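PDB 3GG8: pyruvate kinase from Toxoplasma gondii, which catalyses the last step of glycolysis, transferring the phosphoryl group of phosphoenolpyruvate to ADP to yield pyruvate and ATP. Local coordinates for residues C42-A47 / N63-N68; W49-L54 / Q85-Q90; A97-T102 / C222-A227. All blocks are in the same frame, centred on the assembly; numbering follows the deposited sequence.

Contact 1 of 3, residues C42-A47 / N63-N68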
loop_
_atom_site.group_PDB
_atom_site.type_symbol
_atom_site.label_atom_id
_atom_site.label_comp_id
_atom_site.label_asym_id
_atom_site.label_seq_id
_atom_site.Cartn_x
_atom_site.Cartn_y
_atom_site.Cartn_z
ATOM N N CYS C 42 -19.567 -30.293 -18.593
ATOM C CA CYS C 42 -20.846 -30.756 -19.151
ATOM C C CYS C 42 -21.112 -32.200 -18.782
ATOM O O CYS C 42 -20.235 -33.069 -18.909
ATOM C CB CYS C 42 -20.853 -30.617 -20.667
ATOM S SG CYS C 42 -20.676 -28.903 -21.226
ATOM N N THR C 43 -22.324 -32.436 -18.289
ATOM C CA THR C 43 -22.777 -33.773 -17.909
ATOM C C THR C 43 -23.317 -34.473 -19.150
ATOM O O THR C 43 -24.163 -33.928 -19.871
ATOM C CB THR C 43 -23.850 -33.701 -16.803
ATOM O OG1 THR C 43 -23.292 -33.039 -15.670
ATOM C CG2 THR C 43 -24.327 -35.092 -16.361
ATOM N N MET C 44 -22.806 -35.682 -19.383
ATOM C CA MET C 44 -23.229 -36.528 -20.482
ATOM C C MET C 44 -24.608 -37.091 -20.200
ATOM O O MET C 44 -24.959 -37.309 -19.046
ATOM C CB MET C 44 -22.243 -37.696 -20.605
ATOM C CG MET C 44 -20.816 -37.233 -20.833
ATOM S SD MET C 44 -20.625 -36.380 -22.426
ATOM C CE MET C 44 -21.048 -34.659 -22.074
ATOM N N GLY C 45 -25.369 -37.351 -21.258
ATOM C CA GLY C 45 -26.727 -37.870 -21.116
ATOM C C GLY C 45 -27.390 -38.013 -22.467
ATOM O O GLY C 45 -26.762 -37.722 -23.485
ATOM N N PRO C 46 -28.667 -38.448 -22.496
ATOM C CA PRO C 46 -29.371 -38.697 -23.769
ATOM C C PRO C 46 -29.448 -37.489 -24.710
ATOM O O PRO C 46 -29.418 -37.659 -25.943
ATOM C CB PRO C 46 -30.791 -39.103 -23.326
ATOM C CG PRO C 46 -30.642 -39.611 -21.936
ATOM C CD PRO C 46 -29.508 -38.775 -21.325
ATOM N N ALA C 47 -29.567 -36.292 -24.138
ATOM C CA ALA C 47 -29.668 -35.068 -24.912
ATOM C C ALA C 47 -28.373 -34.743 -25.667
ATOM O O ALA C 47 -28.395 -33.991 -26.644
ATOM C CB ALA C 47 -30.058 -33.921 -24.013
ATOM N N ASN C 63 -15.090 -28.342 -21.967
ATOM C CA ASN C 63 -13.727 -28.768 -21.654
ATOM C C ASN C 63 -13.683 -30.073 -20.875
ATOM O O ASN C 63 -12.683 -30.794 -20.897
ATOM C CB ASN C 63 -12.994 -27.687 -20.849
ATOM C CG ASN C 63 -13.118 -26.309 -21.460
ATOM O OD1 ASN C 63 -13.675 -25.406 -20.837
ATOM N ND2 ASN C 63 -12.580 -26.128 -22.675
ATOM N N VAL C 64 -14.763 -30.360 -20.149
ATOM C CA VAL C 64 -14.806 -31.548 -19.291
ATOM C C VAL C 64 -16.141 -32.259 -19.478
ATOM O O VAL C 64 -17.191 -31.602 -19.539
ATOM C CB VAL C 64 -14.625 -31.191 -17.783
ATOM C CG1 VAL C 64 -14.647 -32.454 -16.900
ATOM C CG2 VAL C 64 -13.324 -30.349 -17.545
ATOM N N CYS C 65 -16.068 -33.592 -19.555
ATOM C CA CYS C 65 -17.229 -34.477 -19.624
ATOM C C CYS C 65 -17.458 -35.238 -18.314
ATOM O O CYS C 65 -16.666 -36.114 -17.946
ATOM C CB CYS C 65 -17.053 -35.487 -20.757
ATOM S SG CYS C 65 -16.799 -34.694 -22.353
ATOM N N ARG C 66 -18.568 -34.907 -17.660
ATOM C CA ARG C 66 -19.033 -35.554 -16.446
ATOM C C ARG C 66 -19.924 -36.757 -16.744
ATOM O O ARG C 66 -20.947 -36.627 -17.419
ATOM C CB ARG C 66 -19.819 -34.559 -15.595
ATOM C CG ARG C 66 -20.553 -35.194 -14.405
ATOM C CD ARG C 66 -21.036 -34.099 -13.472
ATOM N NE ARG C 66 -21.763 -34.587 -12.296
ATOM C CZ ARG C 66 -23.090 -34.674 -12.217
ATOM N NH1 ARG C 66 -23.844 -34.313 -13.256
ATOM N NH2 ARG C 66 -23.666 -35.121 -11.100
ATOM N N LEU C 67 -19.513 -37.921 -16.251
ATOM C CA LEU C 67 -20.330 -39.116 -16.255
ATOM C C LEU C 67 -20.971 -39.251 -14.872
ATOM O O LEU C 67 -20.287 -39.519 -13.883
ATOM C CB LEU C 67 -19.460 -40.332 -16.519
ATOM C CG LEU C 67 -18.478 -40.332 -17.694
ATOM C CD1 LEU C 67 -17.604 -41.579 -17.628
ATOM C CD2 LEU C 67 -19.227 -40.222 -19.029
ATOM N N ASN C 68 -22.280 -39.032 -14.803
ATOM C CA ASN C 68 -23.024 -39.192 -13.569
ATOM C C ASN C 68 -23.373 -40.649 -13.232
ATOM O O ASN C 68 -24.380 -41.177 -13.712
ATOM C CB ASN C 68 -24.292 -38.339 -13.595
ATOM C CG ASN C 68 -25.016 -38.363 -12.275
ATOM O OD1 ASN C 68 -24.587 -39.043 -11.333
ATOM N ND2 ASN C 68 -26.123 -37.643 -12.190
HETATM O O HOH W 1 -23.655 -39.090 -17.488
#

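Contact 2 of 3, residues W49-L54 / Q85-Q90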
loop_
_atom_site.group_PDB
_atom_site.type_symbol
_atom_site.label_atom_id
_atom_site.label_comp_id
_atom_site.label_asym_id
_atom_site.label_seq_id
_atom_site.Cartn_x
_atom_site.Cartn_y
_atom_site.Cartn_z
ATOM N N TRP C 49 -26.200 -37.449 -26.421
ATOM C CA TRP C 49 -25.794 -38.798 -26.695
ATOM C C TRP C 49 -24.918 -38.894 -27.952
ATOM O O TRP C 49 -23.896 -39.588 -27.948
ATOM C CB TRP C 49 -27.038 -39.683 -26.844
ATOM C CG TRP C 49 -26.762 -40.933 -27.558
ATOM C CD1 TRP C 49 -26.128 -42.053 -27.062
ATOM C CD2 TRP C 49 -27.098 -41.227 -28.918
ATOM N NE1 TRP C 49 -26.052 -43.019 -28.042
ATOM C CE2 TRP C 49 -26.636 -42.533 -29.188
ATOM C CE3 TRP C 49 -27.744 -40.511 -29.936
ATOM C CZ2 TRP C 49 -26.796 -43.135 -30.436
ATOM C CZ3 TRP C 49 -27.903 -41.111 -31.180
ATOM C CH2 TRP C 49 -27.427 -42.410 -31.417
ATOM N N ASN C 50 -25.303 -38.213 -29.025
ATOM C CA ASN C 50 -24.596 -38.461 -30.270
ATOM C C ASN C 50 -23.376 -37.593 -30.568
ATOM O O ASN C 50 -23.268 -36.455 -30.108
ATOM C CB ASN C 50 -25.539 -38.633 -31.470
ATOM C CG ASN C 50 -26.193 -37.356 -31.899
ATOM O OD1 ASN C 50 -26.563 -36.529 -31.074
ATOM N ND2 ASN C 50 -26.363 -37.195 -33.211
ATOM N N VAL C 51 -22.454 -38.188 -31.320
ATOM C CA VAL C 51 -21.167 -37.601 -31.654
ATOM C C VAL C 51 -21.301 -36.192 -32.233
ATOM O O VAL C 51 -20.499 -35.315 -31.920
ATOM C CB VAL C 51 -20.388 -38.504 -32.637
ATOM C CG1 VAL C 51 -19.095 -37.835 -33.086
ATOM C CG2 VAL C 51 -20.113 -39.866 -32.006
ATOM N N ASP C 52 -22.308 -35.993 -33.079
ATOM C CA ASP C 52 -22.530 -34.710 -33.723
ATOM C C ASP C 52 -22.751 -33.574 -32.705
ATOM O O ASP C 52 -22.195 -32.485 -32.859
ATOM C CB ASP C 52 -23.696 -34.795 -34.705
ATOM C CG ASP C 52 -23.966 -33.472 -35.391
ATOM O OD1 ASP C 52 -24.974 -32.809 -35.044
ATOM O OD2 ASP C 52 -23.148 -33.070 -36.252
ATOM N N THR C 53 -23.549 -33.825 -31.668
ATOM C CA THR C 53 -23.806 -32.780 -30.686
ATOM C C THR C 53 -22.639 -32.633 -29.696
ATOM O O THR C 53 -22.403 -31.548 -29.173
ATOM C CB THR C 53 -25.217 -32.872 -29.989
ATOM O OG1 THR C 53 -25.096 -33.391 -28.670
ATOM C CG2 THR C 53 -26.194 -33.717 -30.779
ATOM N N LEU C 54 -21.907 -33.716 -29.444
ATOM C CA LEU C 54 -20.700 -33.612 -28.630
ATOM C C LEU C 54 -19.667 -32.703 -29.315
ATOM O O LEU C 54 -19.050 -31.851 -28.666
ATOM C CB LEU C 54 -20.103 -34.985 -28.341
ATOM C CG LEU C 54 -20.865 -35.905 -27.384
ATOM C CD1 LEU C 54 -20.189 -37.268 -27.344
ATOM C CD2 LEU C 54 -21.022 -35.283 -25.974
ATOM N N GLN C 85 -14.675 -40.206 -27.443
ATOM C CA GLN C 85 -13.449 -40.506 -28.182
ATOM C C GLN C 85 -13.609 -40.254 -29.685
ATOM O O GLN C 85 -12.664 -39.838 -30.351
ATOM C CB GLN C 85 -12.993 -41.947 -27.908
ATOM C CG GLN C 85 -12.491 -42.163 -26.479
ATOM C CD GLN C 85 -12.260 -43.628 -26.126
ATOM O OE1 GLN C 85 -12.745 -44.550 -26.810
ATOM N NE2 GLN C 85 -11.519 -43.856 -25.040
ATOM N N GLU C 86 -14.814 -40.486 -30.201
ATOM C CA GLU C 86 -15.117 -40.216 -31.603
ATOM C C GLU C 86 -15.221 -38.725 -31.887
ATOM O O GLU C 86 -14.688 -38.249 -32.886
ATOM C CB GLU C 86 -16.390 -40.940 -32.055
ATOM C CG GLU C 86 -16.210 -42.439 -32.288
ATOM C CD GLU C 86 -15.069 -42.756 -33.249
ATOM O OE1 GLU C 86 -14.270 -43.670 -32.944
ATOM O OE2 GLU C 86 -14.962 -42.090 -34.306
ATOM N N ALA C 87 -15.908 -37.993 -31.012
ATOM C CA ALA C 87 -15.973 -36.530 -31.110
ATOM C C ALA C 87 -14.567 -35.909 -31.163
ATOM O O ALA C 87 -14.296 -35.026 -31.972
ATOM C CB ALA C 87 -16.773 -35.955 -29.946
ATOM N N MET C 88 -13.681 -36.394 -30.300
ATOM C CA MET C 88 -12.305 -35.917 -30.239
ATOM C C MET C 88 -11.502 -36.269 -31.482
ATOM O O MET C 88 -10.480 -35.643 -31.751
ATOM C CB MET C 88 -11.601 -36.458 -28.990
ATOM C CG MET C 88 -12.074 -35.815 -27.670
ATOM S SD MET C 88 -11.254 -36.520 -26.209
ATOM C CE MET C 88 -9.533 -36.220 -26.598
ATOM N N LYS C 89 -11.953 -37.267 -32.241
ATOM C CA LYS C 89 -11.289 -37.606 -33.500
ATOM C C LYS C 89 -11.585 -36.547 -34.556
ATOM O O LYS C 89 -10.761 -36.279 -35.428
ATOM C CB LYS C 89 -11.682 -39.001 -33.974
ATOM C CG LYS C 89 -10.859 -40.077 -33.304
ATOM C CD LYS C 89 -11.471 -41.447 -33.448
ATOM C CE LYS C 89 -10.490 -42.504 -32.969
ATOM N NZ LYS C 89 -11.167 -43.626 -32.267
ATOM N N GLN C 90 -12.757 -35.927 -34.433
ATOM C CA GLN C 90 -13.187 -34.849 -35.320
ATOM C C GLN C 90 -12.579 -33.511 -34.911
ATOM O O GLN C 90 -12.518 -32.584 -35.711
ATOM C CB GLN C 90 -14.715 -34.751 -35.317
ATOM C CG GLN C 90 -15.412 -36.021 -35.770
ATOM C CD GLN C 90 -16.815 -35.770 -36.275
ATOM O OE1 GLN C 90 -17.145 -34.667 -36.711
ATOM N NE2 GLN C 90 -17.650 -36.802 -36.229
#

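Contact 3 of 3, residues A97-T102 / C222-A227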
loop_
_atom_site.group_PDB
_atom_site.type_symbol
_atom_site.label_atom_id
_atom_site.label_comp_id
_atom_site.label_asym_id
_atom_site.label_seq_id
_atom_site.Cartn_x
_atom_site.Cartn_y
_atom_site.Cartn_z
ATOM N N ALA C 97 -11.332 -33.577 -20.712
ATOM C CA ALA C 97 -11.131 -34.476 -19.576
ATOM C C ALA C 97 -12.434 -35.195 -19.288
ATOM O O ALA C 97 -13.518 -34.693 -19.598
ATOM C CB ALA C 97 -10.648 -33.719 -18.354
ATOM N N ILE C 98 -12.307 -36.381 -18.706
ATOM C CA ILE C 98 -13.448 -37.204 -18.315
ATOM C C ILE C 98 -13.476 -37.330 -16.787
ATOM O O ILE C 98 -12.481 -37.694 -16.164
ATOM C CB ILE C 98 -13.411 -38.571 -19.033
ATOM C CG1 ILE C 98 -13.453 -38.354 -20.558
ATOM C CG2 ILE C 98 -14.569 -39.457 -18.586
ATOM C CD1 ILE C 98 -13.235 -39.624 -21.373
ATOM N N LEU C 99 -14.613 -36.938 -16.206
ATOM C CA LEU C 99 -14.845 -36.953 -14.770
ATOM C C LEU C 99 -15.919 -38.005 -14.429
ATOM O O LEU C 99 -17.036 -37.919 -14.942
ATOM C CB LEU C 99 -15.275 -35.530 -14.328
ATOM C CG LEU C 99 -15.614 -35.171 -12.866
ATOM C CD1 LEU C 99 -14.947 -33.862 -12.426
ATOM C CD2 LEU C 99 -17.118 -35.066 -12.620
ATOM N N LEU C 100 -15.573 -39.010 -13.607
ATOM C CA LEU C 100 -16.563 -39.939 -13.038
ATOM C C LEU C 100 -17.154 -39.336 -11.751
ATOM O O LEU C 100 -16.418 -39.018 -10.820
ATOM C CB LEU C 100 -15.909 -41.288 -12.732
ATOM C CG LEU C 100 -16.728 -42.527 -12.349
ATOM C CD1 LEU C 100 -15.839 -43.748 -12.406
ATOM C CD2 LEU C 100 -17.363 -42.431 -10.963
ATOM N N ASP C 101 -18.470 -39.158 -11.711
ATOM C CA ASP C 101 -19.151 -38.610 -10.526
ATOM C C ASP C 101 -19.908 -39.742 -9.827
ATOM O O ASP C 101 -20.896 -40.253 -10.349
ATOM C CB ASP C 101 -20.096 -37.463 -10.925
ATOM C CG ASP C 101 -20.736 -36.760 -9.717
ATOM O OD1 ASP C 101 -21.024 -37.434 -8.692
ATOM O OD2 ASP C 101 -20.978 -35.525 -9.791
ATOM N N THR C 102 -19.437 -40.137 -8.648
ATOM C CA THR C 102 -19.959 -41.333 -7.988
ATOM C C THR C 102 -21.418 -41.149 -7.506
ATOM O O THR C 102 -21.889 -40.008 -7.274
ATOM C CB THR C 102 -19.047 -41.803 -6.821
ATOM O OG1 THR C 102 -19.010 -40.795 -5.820
ATOM C CG2 THR C 102 -17.606 -42.089 -7.294
ATOM N N CYS C 222 -10.775 -42.332 -17.216
ATOM C CA CYS C 222 -11.294 -41.166 -16.495
ATOM C C CYS C 222 -10.107 -40.436 -15.850
ATOM O O CYS C 222 -9.175 -41.079 -15.359
ATOM C CB CYS C 222 -12.314 -41.585 -15.447
ATOM S SG CYS C 222 -13.774 -42.348 -16.160
ATOM N N ASN C 223 -10.127 -39.106 -15.905
ATOM C CA ASN C 223 -9.024 -38.306 -15.376
ATOM C C ASN C 223 -9.308 -37.796 -13.974
ATOM O O ASN C 223 -8.384 -37.490 -13.225
ATOM C CB ASN C 223 -8.682 -37.132 -16.307
ATOM C CG ASN C 223 -8.646 -37.542 -17.764
ATOM O OD1 ASN C 223 -9.576 -37.253 -18.523
ATOM N ND2 ASN C 223 -7.583 -38.244 -18.158
ATOM N N PHE C 224 -10.591 -37.696 -13.634
ATOM C CA PHE C 224 -11.009 -37.254 -12.322
ATOM C C PHE C 224 -12.070 -38.182 -11.756
ATOM O O PHE C 224 -12.882 -38.742 -12.500
ATOM C CB PHE C 224 -11.631 -35.849 -12.384
ATOM C CG PHE C 224 -10.688 -34.751 -12.798
ATOM C CD1 PHE C 224 -9.974 -34.021 -11.832
ATOM C CD2 PHE C 224 -10.568 -34.386 -14.141
ATOM C CE1 PHE C 224 -9.119 -32.968 -12.196
ATOM C CE2 PHE C 224 -9.710 -33.337 -14.522
ATOM C CZ PHE C 224 -8.990 -32.624 -13.541
ATOM N N ILE C 225 -12.075 -38.315 -10.429
ATOM C CA ILE C 225 -13.228 -38.825 -9.700
ATOM C C ILE C 225 -13.836 -37.663 -8.904
ATOM O O ILE C 225 -13.148 -36.994 -8.136
ATOM C CB ILE C 225 -12.869 -39.979 -8.725
ATOM C CG1 ILE C 225 -12.025 -41.083 -9.395
ATOM C CG2 ILE C 225 -14.124 -40.547 -8.053
ATOM C CD1 ILE C 225 -12.718 -41.939 -10.464
ATOM N N ALA C 226 -15.115 -37.405 -9.119
ATOM C CA ALA C 226 -15.857 -36.504 -8.254
ATOM C C ALA C 226 -16.634 -37.404 -7.311
ATOM O O ALA C 226 -17.403 -38.241 -7.762
ATOM C CB ALA C 226 -16.800 -35.609 -9.057
ATOM N N ALA C 227 -16.394 -37.270 -6.007
ATOM C CA ALA C 227 -16.957 -38.197 -5.036
ATOM C C ALA C 227 -18.114 -37.499 -4.327
ATOM O O ALA C 227 -17.916 -36.519 -3.623
ATOM C CB ALA C 227 -15.895 -38.625 -4.047
#

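Contact 1 of 3, residues C42-A47 / N63-N68
Arg66 and Thr43 are a bridge pair of parallel strands 62-68 and 39-43, which with helix 51-60 between them form the first beta-alpha-beta unit of the (beta/alpha)8 barrel. Their CA atoms are 4.4 Å apart, and their side chains run alongside each other on the same face of the sheet. The arginine leaves the backbone with CG anti to its N (chi1 170°) and stays extended to NE, following the threonine. Its CB lies 3.7 Å from Cys42 O; CG and then CD pass Thr43 OG1, CD at 3.3 Å. NE turns to a salt bridge with Asp101 on the next strand. At the tip, NH1 donates to Thr43 OG1 over 2.8 Å, the acceptor lying 6° out of the guanidinium plane, while CB of Asn68 rests over one face.

The strands are joined by Cys42 N to Val64 O, Arg66 N to Cys42 O and Met44 N to Arg66 O, the first the straightest at 174°. One water donates to Met44 O and accepts from Asn68 N. On the face shared by Cys42 and Cys65, the bent Met44 chain brings SD to 4.0 Å from Cys65 CB and CG to 3.8 Å from Leu67 CD2. Thr43 OG1 is also hydrogen-bonded to Leu346 O. An in-plane hydroxyl at NH1 and the carboxylate at NE fix the rotation of the buried guanidinium; Asp101 OD2 is shared with Lys255.

Contact 2 of 3, residues W49-L54 / Q85-Q90
Val51 and Leu54 press against Ala87 where two outer helices of the TIM barrel, 51-60 and 74-90, pack against each other. The nearest CA atoms, those of Val51 and Ala87, are 5.3 Å apart, a short spacing consistent with the small alanine side chain at that point.

In the first shell, Leu54 CB meets Ala87 CB at 3.8 Å, a methylene against a methyl. Val51 divides its two methyls between neighbouring residues of helix 74-90. A chi1 of 175° turns CG1 away from the valine's own amide nitrogen and onto Ala87 N and the amide end of Gln90, whereas CG2 lies 3.9 Å from Glu86 CB. The valine and glutamate side chains are inclined to one another, and the carboxylate end of Glu86 turns from the interface. These contacts are van der Waals in kind.

Further out, residues of the same helices supply much of the surroundings: Asn83 touches both Val51 and Leu54, Ile84 adds to the packing on Leu54, and Val55 lies against Ala87 and Gln90. Met44, from the loop after strand 39-43, also touches Leu54. On the solvent side, Glu86 bends at chi2 (-54°) and forms a salt bridge within its own helix, Lys89 NZ to Glu86 OE1 at 3.2 Å, the ammonium approaching from above the carboxylate plane. Gln90, stretched out past CG, crosses to the valine and sets its NE2 3.6 Å from Val51 CG1.

Contact 3 of 3, residues A97-T102 / C222-A227
Leu99 and Phe224 are bridge partners of adjacent parallel strands, the third and fourth of the TIM barrel, and project from the same face, their side chains crossing at a slant. A chi1 of 180° swings the leucine CG away from the amide nitrogen and lets the branches part: CD1 touches Phe224 CB at 3.9 Å, and CD2 reaches Ala226 CB at 3.6 Å. Ala97 CB meets the phenylalanine ring at its edge, in plane, near CE2. On the reverse face Leu100 and Ile225 run side by side in the same direction, with Leu100 CB 4.0 Å from Ile225 CD1, and Cys222 SG packs on Ile98 CG2. Thr102 and Ile225 cross at about a right angle, their CG2 methyls in contact.

Asn223 substitutes its side chain for a backbone acceptor: Ile98 N donates to Asn223 OD1 over 2.9 Å, in the carbonyl plane. Ile98 O in turn is gripped by two donors, Asn223 N at 2.8 Å and Phe224 N at 3.2 Å. Leu100 N to Phe224 O, Ala226 N to Leu100 O and Thr102 N to Ala226 O continue the pairing; the short strand axes make an angle of 29°.

The Leu99, Phe224 and Asp101 face looks into the barrel, where Asp101 OD2, besides Arg66, also bridges to Lys255. Helix 207-217 lies over the other face, Ile213 on Ile225 and Phe216 on Cys222; strands 62-68 and 251-256 flank the pair.

All three contacts belong to the eight-stranded parallel barrel of one chain. Contacts 1 and 3 join strands 39-43 with 62-68 and 97-101 with 224-227, so together they cover the first four strands in order; their centres are 11 Å apart, and Cys65 N probably bonds to Ala97 O between them. Contact 2 lies outside the sheet, its centre 12 Å from that of contact 1 and 19 Å from that of contact 3, and Met44 SD packs on Leu54 CD2 to join the two layers. Contacts 1 and 2 alternate along the chain. Contact 3 follows, pairing its strands across 119 residues that contain a whole six-stranded mixed sheet, consistent with the B domain pyruvate kinases insert into the barrel.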